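Local coordinates for protein type III effector HopU1 (Pseudomonas syringae pv. tomato, PDB 3U0J) that probably transfers ADP-ribose from NAD+ to arginine side chains of plant target proteins such as the RNA-binding protein GRP7, at residues Thr200-Asp205 against Asp229-Ser234; Tyr96-Gln101 against Arg118-Tyr123; Ala180-Leu185 against Ile218-Ser223; Cys92-Met97 against Ile148-Ser153. One frame throughout, in Å; residues are numbered along the deposited sequence.

Contacts 2 and 4 both use helix 89-99: contact 4 crosses it with helix 145-162, contact 2 sets its C-terminal end near helix 116-126, and their centres lie about 10 Å apart. Both close before contact 3 opens, and contact 3 then interleaves with contact 1 along the chain. Contact 1 joins the ends of two outer strands of a small three-stranded sheet; its loop 229-234 rests on helix 89-99, touching both helical contacts, with centres about 16 Å away. Contact 3 holds helix 176-188 on the five-stranded sheet, its centre about 28 Å from that of contact 4. The four thus run from the helical side of the ADP-ribosyltransferase fold to helix 176-188 packed on the five-stranded sheet.

Contact 1: residues Thr200-Asp205 against Asp229-Ser234; sequences TTRIKD and DISGSS
D229 opens the segment and meets R202 across the contact. Its OD2 takes NH2 of R202 at 3.0 Å in a salt bridge whose hydrogen bond is weak, the N-H...O angle being 137°. NH2 lies nearest OD2, with OD1 only slightly farther, and the guanidinium and carboxylate planes stand 86° apart, which rules out a coplanar, bidentate pairing. A bend at chi3 (-80°) turns the end of the arginine chain on its way to the acid. I230 follows, its backbone O accepting from both S233 N and S234 N, which curls the loop round. S231 then holds the other oxygen of D229. Its backbone N reaches OD1 at 3.0 Å and closes an Asx turn, while its OG gives a second bond to OD1 at 2.8 Å from the syn side. This double grip probably limits the rotation of the carboxylate and leaves OD2 toward the arginine. The same OG lies in the guanidinium plane at its edge, 3.9 Å from R202 NH2. On the other segment, an ST turn (I203 N to T201 OG1) follows strand 199-201, which carries Ser-Thr-Thr, probably the counterpart of the Ser-Thr-Ser motif of arginine-specific relatives. Strand 241-243 runs between strands 199-201 and 227-229, so the salt bridge spans it, with R202 and D229 both touching I242; beyond, I230 and S233 pack on I95 of helix 89-99.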
loop_
_atom_site.group_PDB
_atom_site.type_symbol
_atom_site.label_atom_id
_atom_site.label_comp_id
_atom_site.label_asym_id
_atom_site.label_seq_id
_atom_site.Cartn_x
_atom_site.Cartn_y
_atom_site.Cartn_z
ATOM N N THR A 200 -1.563 6.145 1.369
ATOM C CA THR A 200 -1.927 7.539 1.568
ATOM C C THR A 200 -2.050 7.817 3.059
ATOM O O THR A 200 -2.083 6.883 3.860
ATOM C CB THR A 200 -3.275 7.859 0.873
ATOM O OG1 THR A 200 -4.358 7.253 1.602
ATOM C CG2 THR A 200 -3.279 7.354 -0.583
ATOM N N THR A 201 -2.122 9.084 3.444
ATOM C CA THR A 201 -2.254 9.386 4.864
ATOM C C THR A 201 -3.376 10.377 5.123
ATOM O O THR A 201 -3.601 11.277 4.333
ATOM C CB THR A 201 -0.945 9.920 5.457
ATOM O OG1 THR A 201 -1.136 10.188 6.846
ATOM C CG2 THR A 201 -0.573 11.192 4.788
ATOM N N ARG A 202 -4.086 10.195 6.230
ATOM C CA ARG A 202 -5.117 11.148 6.629
ATOM C C ARG A 202 -4.548 12.502 7.082
ATOM O O ARG A 202 -5.233 13.525 7.037
ATOM C CB ARG A 202 -5.955 10.563 7.751
ATOM C CG ARG A 202 -7.107 9.723 7.282
ATOM C CD ARG A 202 -7.864 9.166 8.482
ATOM N NE ARG A 202 -7.169 8.005 9.018
ATOM C CZ ARG A 202 -7.770 7.019 9.676
ATOM N NH1 ARG A 202 -9.086 7.074 9.889
ATOM N NH2 ARG A 202 -7.056 5.979 10.112
ATOM N N ILE A 203 -3.294 12.498 7.514
ATOM C CA ILE A 203 -2.686 13.675 8.102
ATOM C C ILE A 203 -1.862 14.477 7.086
ATOM O O ILE A 203 -0.804 14.020 6.622
ATOM C CB ILE A 203 -1.784 13.269 9.276
ATOM C CG1 ILE A 203 -2.474 12.204 10.144
ATOM C CG2 ILE A 203 -1.396 14.482 10.092
ATOM C CD1 ILE A 203 -1.494 11.399 11.040
ATOM N N LYS A 204 -2.343 15.678 6.759
ATOM C CA LYS A 204 -1.639 16.556 5.838
ATOM C C LYS A 204 -0.147 16.638 6.138
ATOM O O LYS A 204 0.676 16.536 5.234
ATOM C CB LYS A 204 -2.251 17.953 5.825
ATOM C CG LYS A 204 -3.149 18.196 4.640
ATOM C CD LYS A 204 -3.758 19.599 4.619
ATOM C CE LYS A 204 -2.891 20.584 3.842
ATOM N NZ LYS A 204 -3.563 21.922 3.666
ATOM N N ASP A 205 0.219 16.815 7.401
ATOM C CA ASP A 205 1.638 16.949 7.715
ATOM C C ASP A 205 2.463 15.747 7.288
ATOM O O ASP A 205 3.625 15.887 6.897
ATOM C CB ASP A 205 1.858 17.237 9.197
ATOM C CG ASP A 205 1.597 18.690 9.543
ATOM O OD1 ASP A 205 1.394 19.494 8.602
ATOM O OD2 ASP A 205 1.586 19.032 10.748
ATOM N N ASP A 229 -8.466 1.289 5.858
ATOM C CA ASP A 229 -7.749 1.829 6.990
ATOM C C ASP A 229 -7.023 0.666 7.643
ATOM O O ASP A 229 -7.637 -0.166 8.306
ATOM C CB ASP A 229 -8.702 2.486 7.965
ATOM C CG ASP A 229 -8.009 2.978 9.200
ATOM O OD1 ASP A 229 -6.771 2.834 9.255
ATOM O OD2 ASP A 229 -8.694 3.507 10.112
ATOM N N ILE A 230 -5.715 0.618 7.420
ATOM C CA ILE A 230 -4.860 -0.459 7.877
ATOM C C ILE A 230 -4.001 -0.021 9.068
ATOM O O ILE A 230 -3.054 -0.710 9.468
ATOM C CB ILE A 230 -3.897 -0.847 6.756
ATOM C CG1 ILE A 230 -3.032 0.371 6.386
ATOM C CG2 ILE A 230 -4.666 -1.402 5.549
ATOM C CD1 ILE A 230 -1.825 0.044 5.593
ATOM N N SER A 231 -4.311 1.139 9.626
ATOM C CA SER A 231 -3.512 1.644 10.730
ATOM C C SER A 231 -3.377 0.618 11.860
ATOM O O SER A 231 -2.385 0.612 12.570
ATOM C CB SER A 231 -4.087 2.951 11.255
ATOM O OG SER A 231 -5.423 2.766 11.668
ATOM N N GLY A 232 -4.359 -0.259 12.012
ATOM C CA GLY A 232 -4.287 -1.277 13.050
ATOM C C GLY A 232 -3.198 -2.321 12.848
ATOM O O GLY A 232 -2.615 -2.809 13.806
ATOM N N SER A 233 -2.930 -2.648 11.589
ATOM C CA SER A 233 -1.945 -3.650 11.215
ATOM C C SER A 233 -0.621 -3.059 10.800
ATOM O O SER A 233 0.353 -3.782 10.643
ATOM C CB SER A 233 -2.461 -4.418 10.015
ATOM O OG SER A 233 -3.423 -5.357 10.421
ATOM N N SER A 234 -0.605 -1.752 10.565
ATOM C CA SER A 234 0.583 -1.073 10.071
ATOM C C SER A 234 1.730 -1.093 11.082
ATOM O O SER A 234 1.504 -1.078 12.292
ATOM C CB SER A 234 0.244 0.361 9.701
ATOM O OG SER A 234 1.386 0.988 9.133
#

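Contact 2: residues Tyr96-Gln101 against Arg118-Tyr123; sequences YMHTAQ and REVNNY
H98, near the end of helix 89-99, faces the turn of helix 116-126 that carries V120 and N121, the nearest CA pair, H98 and R118, being 8.6 Å apart. That spacing leaves the side chains to bridge the gap. With CG anti to the backbone N (chi1 -160°), the imidazole extends across, and both partners meet it at the ring edge. V120 CG1 lies 4.1 Å from H98 CE1, and N121 OD1 stands 3.4 Å from H98 NE2, in the ring plane, with the amide turned 61° from the ring. A water joins the two polar ends: it is 3.1 Å from H98 NE2 and accepts from N121 ND2 at 2.8 Å. On the other ring nitrogen, ND1 is hydrogen-bonded to H147 NE2, so both nitrogens of this buried ring have a polar partner, which probably steadies it. Farther out, a second water accepts from R118 NE at 3.0 Å and, weakly, from Q101 NE2. Helix 145-162 packs against the contact, its H147 and I148 touching V120; F197 meets the H98 ring edge-to-face, and Y96 and M97 of helix 89-99 pack on Y103 of strand 103-108.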
loop_
_atom_site.group_PDB
_atom_site.type_symbol
_atom_site.label_atom_id
_atom_site.label_comp_id
_atom_site.label_asym_id
_atom_site.label_seq_id
_atom_site.Cartn_x
_atom_site.Cartn_y
_atom_site.Cartn_z
ATOM N N TYR A 96 1.214 -5.588 7.615
ATOM C CA TYR A 96 2.387 -5.202 8.392
ATOM C C TYR A 96 3.649 -5.249 7.533
ATOM O O TYR A 96 4.360 -4.254 7.420
ATOM C CB TYR A 96 2.548 -6.109 9.614
ATOM C CG TYR A 96 3.662 -5.700 10.557
ATOM C CD1 TYR A 96 4.976 -6.072 10.315
ATOM C CD2 TYR A 96 3.394 -4.964 11.705
ATOM C CE1 TYR A 96 6.004 -5.709 11.186
ATOM C CE2 TYR A 96 4.401 -4.599 12.582
ATOM C CZ TYR A 96 5.706 -4.967 12.325
ATOM O OH TYR A 96 6.721 -4.593 13.195
ATOM N N MET A 97 3.911 -6.403 6.921
ATOM C CA MET A 97 5.143 -6.614 6.171
ATOM C C MET A 97 5.237 -5.663 4.991
ATOM O O MET A 97 6.330 -5.238 4.621
ATOM C CB MET A 97 5.261 -8.056 5.694
ATOM C CG MET A 97 5.582 -9.027 6.805
ATOM S SD MET A 97 5.595 -10.736 6.250
ATOM C CE MET A 97 6.964 -11.275 7.242
ATOM N N HIS A 98 4.097 -5.300 4.419
ATOM C CA HIS A 98 4.097 -4.352 3.306
ATOM C C HIS A 98 4.384 -2.901 3.738
ATOM O O HIS A 98 4.900 -2.110 2.940
ATOM C CB HIS A 98 2.775 -4.428 2.555
ATOM C CG HIS A 98 2.829 -3.870 1.170
ATOM N ND1 HIS A 98 3.263 -4.606 0.090
ATOM C CD2 HIS A 98 2.483 -2.653 0.683
ATOM C CE1 HIS A 98 3.191 -3.864 -1.004
ATOM N NE2 HIS A 98 2.712 -2.679 -0.673
ATOM N N THR A 99 4.055 -2.548 4.983
ATOM C CA THR A 99 4.241 -1.179 5.462
ATOM C C THR A 99 5.608 -0.997 6.108
ATOM O O THR A 99 5.959 0.101 6.560
ATOM C CB THR A 99 3.181 -0.787 6.510
ATOM O OG1 THR A 99 3.307 -1.617 7.678
ATOM C CG2 THR A 99 1.793 -0.899 5.939
ATOM N N ALA A 100 6.371 -2.084 6.158
ATOM C CA ALA A 100 7.646 -2.087 6.857
ATOM C C ALA A 100 8.804 -1.900 5.903
ATOM O O ALA A 100 8.659 -1.993 4.691
ATOM C CB ALA A 100 7.826 -3.385 7.639
ATOM N N GLN A 101 9.975 -1.673 6.473
ATOM C CA GLN A 101 11.155 -1.398 5.684
ATOM C C GLN A 101 12.171 -2.501 5.936
ATOM O O GLN A 101 13.295 -2.400 5.456
ATOM C CB GLN A 101 11.741 -0.062 6.128
ATOM C CG GLN A 101 12.025 0.928 5.027
ATOM C CD GLN A 101 10.759 1.523 4.388
ATOM O OE1 GLN A 101 9.733 1.741 5.054
ATOM N NE2 GLN A 101 10.844 1.807 3.082
ATOM N N ARG A 118 8.540 -2.453 -2.108
ATOM C CA ARG A 118 9.043 -1.879 -3.345
ATOM C C ARG A 118 9.165 -2.898 -4.468
ATOM O O ARG A 118 8.823 -2.610 -5.594
ATOM C CB ARG A 118 10.385 -1.190 -3.124
ATOM C CG ARG A 118 10.775 -0.260 -4.258
ATOM C CD ARG A 118 12.005 0.486 -3.870
ATOM N NE ARG A 118 11.778 1.408 -2.760
ATOM C CZ ARG A 118 11.064 2.525 -2.870
ATOM N NH1 ARG A 118 10.472 2.825 -4.031
ATOM N NH2 ARG A 118 10.927 3.334 -1.822
ATOM N N GLU A 119 9.649 -4.092 -4.155
ATOM C CA GLU A 119 9.772 -5.128 -5.167
ATOM C C GLU A 119 8.394 -5.465 -5.706
ATOM O O GLU A 119 8.215 -5.628 -6.912
ATOM C CB GLU A 119 10.446 -6.370 -4.591
ATOM C CG GLU A 119 10.577 -7.522 -5.568
ATOM C CD GLU A 119 11.333 -8.708 -4.986
ATOM O OE1 GLU A 119 11.696 -8.662 -3.787
ATOM O OE2 GLU A 119 11.571 -9.690 -5.739
ATOM N N VAL A 120 7.411 -5.540 -4.804
ATOM C CA VAL A 120 6.043 -5.900 -5.175
ATOM C C VAL A 120 5.370 -4.802 -5.976
ATOM O O VAL A 120 4.846 -5.048 -7.054
ATOM C CB VAL A 120 5.193 -6.259 -3.935
ATOM C CG1 VAL A 120 3.706 -6.237 -4.275
ATOM C CG2 VAL A 120 5.602 -7.619 -3.413
ATOM N N ASN A 121 5.403 -3.585 -5.449
ATOM C CA ASN A 121 4.829 -2.433 -6.137
ATOM C C ASN A 121 5.432 -2.294 -7.517
ATOM O O ASN A 121 4.703 -2.190 -8.502
ATOM C CB ASN A 121 5.048 -1.153 -5.336
ATOM C CG ASN A 121 4.125 -1.050 -4.141
ATOM O OD1 ASN A 121 3.231 -1.873 -3.961
ATOM N ND2 ASN A 121 4.337 -0.039 -3.321
ATOM N N ASN A 122 6.763 -2.325 -7.592
ATOM C CA ASN A 122 7.439 -2.228 -8.872
ATOM C C ASN A 122 7.023 -3.334 -9.837
ATOM O O ASN A 122 6.769 -3.074 -11.020
ATOM C CB ASN A 122 8.955 -2.179 -8.690
ATOM C CG ASN A 122 9.456 -0.764 -8.481
ATOM O OD1 ASN A 122 8.665 0.143 -8.258
ATOM N ND2 ASN A 122 10.762 -0.569 -8.556
ATOM N N TYR A 123 6.956 -4.561 -9.326
ATOM C CA TYR A 123 6.476 -5.699 -10.104
ATOM C C TYR A 123 5.080 -5.429 -10.680
ATOM O O TYR A 123 4.860 -5.548 -11.870
ATOM C CB TYR A 123 6.450 -6.981 -9.258
ATOM C CG TYR A 123 5.621 -8.057 -9.904
ATOM C CD1 TYR A 123 4.273 -8.208 -9.590
ATOM C CD2 TYR A 123 6.166 -8.900 -10.862
ATOM C CE1 TYR A 123 3.500 -9.189 -10.194
ATOM C CE2 TYR A 123 5.402 -9.876 -11.477
ATOM C CZ TYR A 123 4.072 -10.018 -11.142
ATOM O OH TYR A 123 3.309 -10.981 -11.765
HETATM O O HOH W 1 2.493 0.366 -1.193
HETATM O O HOH W 2 12.624 1.526 0.136
#

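Contact 3: residues Ala180-Leu185 against Ile218-Ser223; sequences ARLYHL and IAFQIS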
loop_
_atom_site.group_PDB
_atom_site.type_symbol
_atom_site.label_atom_id
_atom_site.label_comp_id
_atom_site.label_asym_id
_atom_site.label_seq_id
_atom_site.Cartn_x
_atom_site.Cartn_y
_atom_site.Cartn_z
ATOM N N ALA A 180 5.278 17.641 -15.421
ATOM C CA ALA A 180 4.685 17.862 -16.734
ATOM C C ALA A 180 3.646 16.789 -17.105
ATOM O O ALA A 180 2.576 17.093 -17.676
ATOM C CB ALA A 180 5.778 17.930 -17.782
ATOM N N ARG A 181 3.948 15.533 -16.779
ATOM C CA ARG A 181 3.023 14.466 -17.111
ATOM C C ARG A 181 1.691 14.674 -16.412
ATOM O O ARG A 181 0.631 14.494 -17.013
ATOM C CB ARG A 181 3.591 13.102 -16.749
ATOM C CG ARG A 181 2.674 11.961 -17.127
ATOM C CD ARG A 181 3.202 10.674 -16.562
ATOM N NE ARG A 181 4.470 10.323 -17.196
ATOM C CZ ARG A 181 5.476 9.716 -16.567
ATOM N NH1 ARG A 181 5.367 9.412 -15.269
ATOM N NH2 ARG A 181 6.599 9.431 -17.233
ATOM N N LEU A 182 1.744 15.047 -15.139
ATOM C CA LEU A 182 0.519 15.193 -14.373
ATOM C C LEU A 182 -0.307 16.341 -14.914
ATOM O O LEU A 182 -1.519 16.198 -15.111
ATOM C CB LEU A 182 0.819 15.387 -12.893
ATOM C CG LEU A 182 1.403 14.112 -12.301
ATOM C CD1 LEU A 182 1.926 14.304 -10.900
ATOM C CD2 LEU A 182 0.341 13.031 -12.339
ATOM N N TYR A 183 0.336 17.482 -15.158
ATOM C CA TYR A 183 -0.391 18.612 -15.729
ATOM C C TYR A 183 -0.967 18.169 -17.057
ATOM O O TYR A 183 -2.108 18.474 -17.376
ATOM C CB TYR A 183 0.498 19.830 -15.908
ATOM C CG TYR A 183 0.652 20.686 -14.667
ATOM C CD1 TYR A 183 -0.402 21.445 -14.183
ATOM C CD2 TYR A 183 1.858 20.748 -13.996
ATOM C CE1 TYR A 183 -0.256 22.228 -13.059
ATOM C CE2 TYR A 183 2.013 21.523 -12.879
ATOM C CZ TYR A 183 0.957 22.257 -12.412
ATOM O OH TYR A 183 1.128 23.030 -11.290
ATOM N N HIS A 184 -0.195 17.396 -17.811
ATOM C CA HIS A 184 -0.717 16.865 -19.060
ATOM C C HIS A 184 -1.965 15.987 -18.889
ATOM O O HIS A 184 -2.952 16.145 -19.604
ATOM C CB HIS A 184 0.362 16.102 -19.814
ATOM C CG HIS A 184 -0.098 15.593 -21.140
ATOM N ND1 HIS A 184 -0.404 16.435 -22.189
ATOM C CD2 HIS A 184 -0.324 14.335 -21.584
ATOM C CE1 HIS A 184 -0.791 15.712 -23.227
ATOM N NE2 HIS A 184 -0.746 14.435 -22.888
ATOM N N LEU A 185 -1.908 15.048 -17.954
ATOM C CA LEU A 185 -3.038 14.172 -17.693
ATOM C C LEU A 185 -4.260 15.015 -17.376
ATOM O O LEU A 185 -5.356 14.789 -17.912
ATOM C CB LEU A 185 -2.720 13.245 -16.523
ATOM C CG LEU A 185 -2.406 11.770 -16.785
ATOM C CD1 LEU A 185 -2.029 11.539 -18.213
ATOM C CD2 LEU A 185 -1.312 11.255 -15.858
ATOM N N ILE A 218 5.672 17.309 -4.929
ATOM C CA ILE A 218 4.367 17.023 -5.526
ATOM C C ILE A 218 3.372 16.525 -4.480
ATOM O O ILE A 218 3.590 15.494 -3.852
ATOM C CB ILE A 218 4.499 15.986 -6.637
ATOM C CG1 ILE A 218 5.463 16.514 -7.710
ATOM C CG2 ILE A 218 3.139 15.643 -7.217
ATOM C CD1 ILE A 218 5.902 15.458 -8.713
ATOM N N ALA A 219 2.292 17.266 -4.269
ATOM C CA ALA A 219 1.284 16.842 -3.300
ATOM C C ALA A 219 0.035 16.342 -3.996
ATOM O O ALA A 219 -0.396 16.908 -4.999
ATOM C CB ALA A 219 0.927 17.978 -2.343
ATOM N N PHE A 220 -0.551 15.285 -3.452
ATOM C CA PHE A 220 -1.807 14.774 -3.963
ATOM C C PHE A 220 -2.868 14.898 -2.895
ATOM O O PHE A 220 -2.715 14.383 -1.785
ATOM C CB PHE A 220 -1.669 13.310 -4.356
ATOM C CG PHE A 220 -0.871 13.091 -5.595
ATOM C CD1 PHE A 220 -1.472 13.106 -6.830
ATOM C CD2 PHE A 220 0.490 12.867 -5.530
ATOM C CE1 PHE A 220 -0.729 12.897 -7.989
ATOM C CE2 PHE A 220 1.232 12.652 -6.694
ATOM C CZ PHE A 220 0.612 12.666 -7.920
ATOM N N GLN A 221 -3.950 15.589 -3.223
ATOM C CA GLN A 221 -5.064 15.663 -2.309
ATOM C C GLN A 221 -6.156 14.821 -2.892
ATOM O O GLN A 221 -6.767 15.189 -3.890
ATOM C CB GLN A 221 -5.539 17.087 -2.153
ATOM C CG GLN A 221 -6.752 17.199 -1.271
ATOM C CD GLN A 221 -7.220 18.619 -1.171
ATOM O OE1 GLN A 221 -6.457 19.507 -0.772
ATOM N NE2 GLN A 221 -8.475 18.854 -1.541
ATOM N N ILE A 222 -6.382 13.674 -2.270
ATOM C CA ILE A 222 -7.241 12.642 -2.826
ATOM C C ILE A 222 -8.493 12.497 -1.985
ATOM O O ILE A 222 -8.427 12.408 -0.754
ATOM C CB ILE A 222 -6.503 11.312 -2.812
ATOM C CG1 ILE A 222 -5.093 11.508 -3.359
ATOM C CG2 ILE A 222 -7.268 10.267 -3.566
ATOM C CD1 ILE A 222 -4.259 10.260 -3.332
ATOM N N SER A 223 -9.644 12.502 -2.637
ATOM C CA SER A 223 -10.864 12.167 -1.936
ATOM C C SER A 223 -11.316 10.787 -2.404
ATOM O O SER A 223 -11.449 10.524 -3.607
ATOM C CB SER A 223 -11.944 13.223 -2.147
ATOM O OG SER A 223 -12.430 13.178 -3.468
#
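L182 and I218 form the nearest CA pair, 9.8 Å apart, so side chains, not backbones, make the contact between helix 176-188 and strand 218-224. One methyl carries the helix side of it. Leucine CG lies anti to the carbonyl carbon (chi1 -68°), and chi2 near 171° stretches CD1 away from CA toward the sheet. There L182 CD1 comes to 3.6 Å from F220 CZ, the far corner of the ring, with F220 CE1 next at 4.2 Å. The two side chains arrive from opposite directions, and the methyl approaches the ring obliquely. Its second neighbour is I218, whose CG2 lies 4.1 Å from L182 CD1. I218 and F220 stand two residues apart on the strand, on one face of the sheet, and the leucine methyl touches both. This is helix-on-sheet packing in the five-stranded mixed sheet of the ADP-ribosyltransferase fold, in which strand 218-224 runs between strands 167-172 and 263-269 and helix 176-188 follows the first of these in sequence. F265 of strand 263-269 also touches L182 and I218, while the F220 ring meets Y192 and packs on I172 and L267. The next helix residue, Y183, turns to the neighbouring strand, where its OH bonds H263 ND1 and its ring meets F265 edge-to-face. A219, the strand residue between the two contacting ones, packs instead on V209 and F210.

Contact 4: residues Cys92-Met97 against Ile148-Ser153; sequences CSAIYM and IKMLSS
A94 and I95 meet M150 and L151 mainly with aliphatic groups; the flat groups here stand beside the contact. F47 of helix 41-52 touches both A94 and M150, and the imidazole of H98, one turn on from A94, carries the CD1 branch of L151 over one face, above its CG. Between the two segments the small A94 lets the backbones close in, its CA 5.4 Å from that of L151. Its CB lies against M150 CB at 3.9 Å, with M150 CG only a little farther, and 4.1 Å from L151 N, so the methyl rests on the other helix's backbone. Beside it L151 reaches back: its CD2 branch touches I95 CG1 at 3.7 Å, the two side chains crossing at about a right angle. The helix axes pass 8.4 Å apart at -106°, a steep crossing that confines the contact to about one turn of each helix. It joins helix 89-99 to helix 145-162 in the helical part that lies against the sheets of this ADP-ribosyltransferase. M150 has CG anti to its N (chi1 -150°) and then bends at chi2 (47°), passing along E90 and E91 of helix 89-99 and reaching R44 of helix 41-52. K149 NZ, on the same helix, forms salt bridges with D43 and D138, while S153 OG is hydrogen-bonded to E91 OE2.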
loop_
_atom_site.group_PDB
_atom_site.type_symbol
_atom_site.label_atom_id
_atom_site.label_comp_id
_atom_site.label_asym_id
_atom_site.label_seq_id
_atom_site.Cartn_x
_atom_site.Cartn_y
_atom_site.Cartn_z
ATOM N N CYS A 92 -3.251 -9.674 8.465
ATOM C CA CYS A 92 -2.606 -8.626 9.252
ATOM C C CYS A 92 -1.123 -8.578 8.924
ATOM O O CYS A 92 -0.577 -7.512 8.666
ATOM C CB CYS A 92 -2.815 -8.856 10.742
ATOM S SG CYS A 92 -4.527 -8.679 11.206
ATOM N N SER A 93 -0.492 -9.750 8.915
ATOM C CA SER A 93 0.942 -9.872 8.649
ATOM C C SER A 93 1.327 -9.327 7.272
ATOM O O SER A 93 2.368 -8.688 7.115
ATOM C CB SER A 93 1.397 -11.334 8.782
ATOM O OG SER A 93 1.093 -11.845 10.065
ATOM N N ALA A 94 0.491 -9.592 6.273
ATOM C CA ALA A 94 0.760 -9.104 4.941
ATOM C C ALA A 94 0.712 -7.572 4.971
ATOM O O ALA A 94 1.581 -6.908 4.408
ATOM C CB ALA A 94 -0.222 -9.666 3.970
ATOM N N ILE A 95 -0.273 -6.993 5.648
ATOM C CA ILE A 95 -0.299 -5.535 5.720
ATOM C C ILE A 95 0.950 -5.030 6.440
ATOM O O ILE A 95 1.656 -4.153 5.946
ATOM C CB ILE A 95 -1.502 -5.021 6.480
ATOM C CG1 ILE A 95 -2.782 -5.248 5.695
ATOM C CG2 ILE A 95 -1.322 -3.554 6.790
ATOM C CD1 ILE A 95 -4.002 -5.030 6.551
ATOM N N TYR A 96 1.214 -5.588 7.615
ATOM C CA TYR A 96 2.387 -5.202 8.392
ATOM C C TYR A 96 3.649 -5.249 7.533
ATOM O O TYR A 96 4.360 -4.254 7.420
ATOM C CB TYR A 96 2.548 -6.109 9.614
ATOM C CG TYR A 96 3.662 -5.700 10.557
ATOM C CD1 TYR A 96 4.976 -6.072 10.315
ATOM C CD2 TYR A 96 3.394 -4.964 11.705
ATOM C CE1 TYR A 96 6.004 -5.709 11.186
ATOM C CE2 TYR A 96 4.401 -4.599 12.582
ATOM C CZ TYR A 96 5.706 -4.967 12.325
ATOM O OH TYR A 96 6.721 -4.593 13.195
ATOM N N MET A 97 3.911 -6.403 6.921
ATOM C CA MET A 97 5.143 -6.614 6.171
ATOM C C MET A 97 5.237 -5.663 4.991
ATOM O O MET A 97 6.330 -5.238 4.621
ATOM C CB MET A 97 5.261 -8.056 5.694
ATOM C CG MET A 97 5.582 -9.027 6.805
ATOM S SD MET A 97 5.595 -10.736 6.250
ATOM C CE MET A 97 6.964 -11.275 7.242
ATOM N N ILE A 148 0.765 -10.825 -2.851
ATOM C CA ILE A 148 -0.123 -9.907 -3.533
ATOM C C ILE A 148 -1.545 -10.285 -3.176
ATOM O O ILE A 148 -2.369 -9.424 -2.858
ATOM C CB ILE A 148 0.078 -9.926 -5.053
ATOM C CG1 ILE A 148 1.432 -9.295 -5.397
ATOM C CG2 ILE A 148 -1.028 -9.169 -5.716
ATOM C CD1 ILE A 148 1.879 -9.487 -6.824
ATOM N N LYS A 149 -1.807 -11.588 -3.192
ATOM C CA LYS A 149 -3.145 -12.083 -2.954
ATOM C C LYS A 149 -3.521 -11.842 -1.509
ATOM O O LYS A 149 -4.621 -11.391 -1.225
ATOM C CB LYS A 149 -3.287 -13.564 -3.341
ATOM C CG LYS A 149 -2.927 -13.871 -4.799
ATOM C CD LYS A 149 -3.511 -15.201 -5.268
ATOM C CE LYS A 149 -3.096 -16.377 -4.367
ATOM N NZ LYS A 149 -3.803 -17.654 -4.717
ATOM N N MET A 150 -2.603 -12.114 -0.588
ATOM C CA MET A 150 -2.929 -11.963 0.817
ATOM C C MET A 150 -3.262 -10.510 1.119
ATOM O O MET A 150 -4.248 -10.237 1.806
ATOM C CB MET A 150 -1.815 -12.487 1.723
ATOM C CG MET A 150 -2.317 -13.029 3.079
ATOM S SD MET A 150 -3.751 -14.143 3.046
ATOM C CE MET A 150 -4.255 -13.857 4.689
ATOM N N LEU A 151 -2.471 -9.577 0.583
ATOM C CA LEU A 151 -2.700 -8.152 0.842
ATOM C C LEU A 151 -4.039 -7.717 0.250
ATOM O O LEU A 151 -4.820 -7.007 0.897
ATOM C CB LEU A 151 -1.583 -7.294 0.259
ATOM C CG LEU A 151 -1.057 -6.120 1.096
ATOM C CD1 LEU A 151 -0.630 -4.973 0.213
ATOM C CD2 LEU A 151 -2.039 -5.636 2.127
ATOM N N SER A 152 -4.314 -8.147 -0.978
ATOM C CA SER A 152 -5.596 -7.837 -1.580
ATOM C C SER A 152 -6.733 -8.314 -0.681
ATOM O O SER A 152 -7.638 -7.557 -0.365
ATOM C CB SER A 152 -5.712 -8.464 -2.961
ATOM O OG SER A 152 -4.797 -7.885 -3.869
ATOM N N SER A 153 -6.676 -9.568 -0.256
ATOM C CA SER A 153 -7.712 -10.101 0.621
ATOM C C SER A 153 -7.840 -9.256 1.880
ATOM O O SER A 153 -8.942 -8.935 2.302
ATOM C CB SER A 153 -7.432 -11.559 0.994
ATOM O OG SER A 153 -8.453 -12.085 1.828
#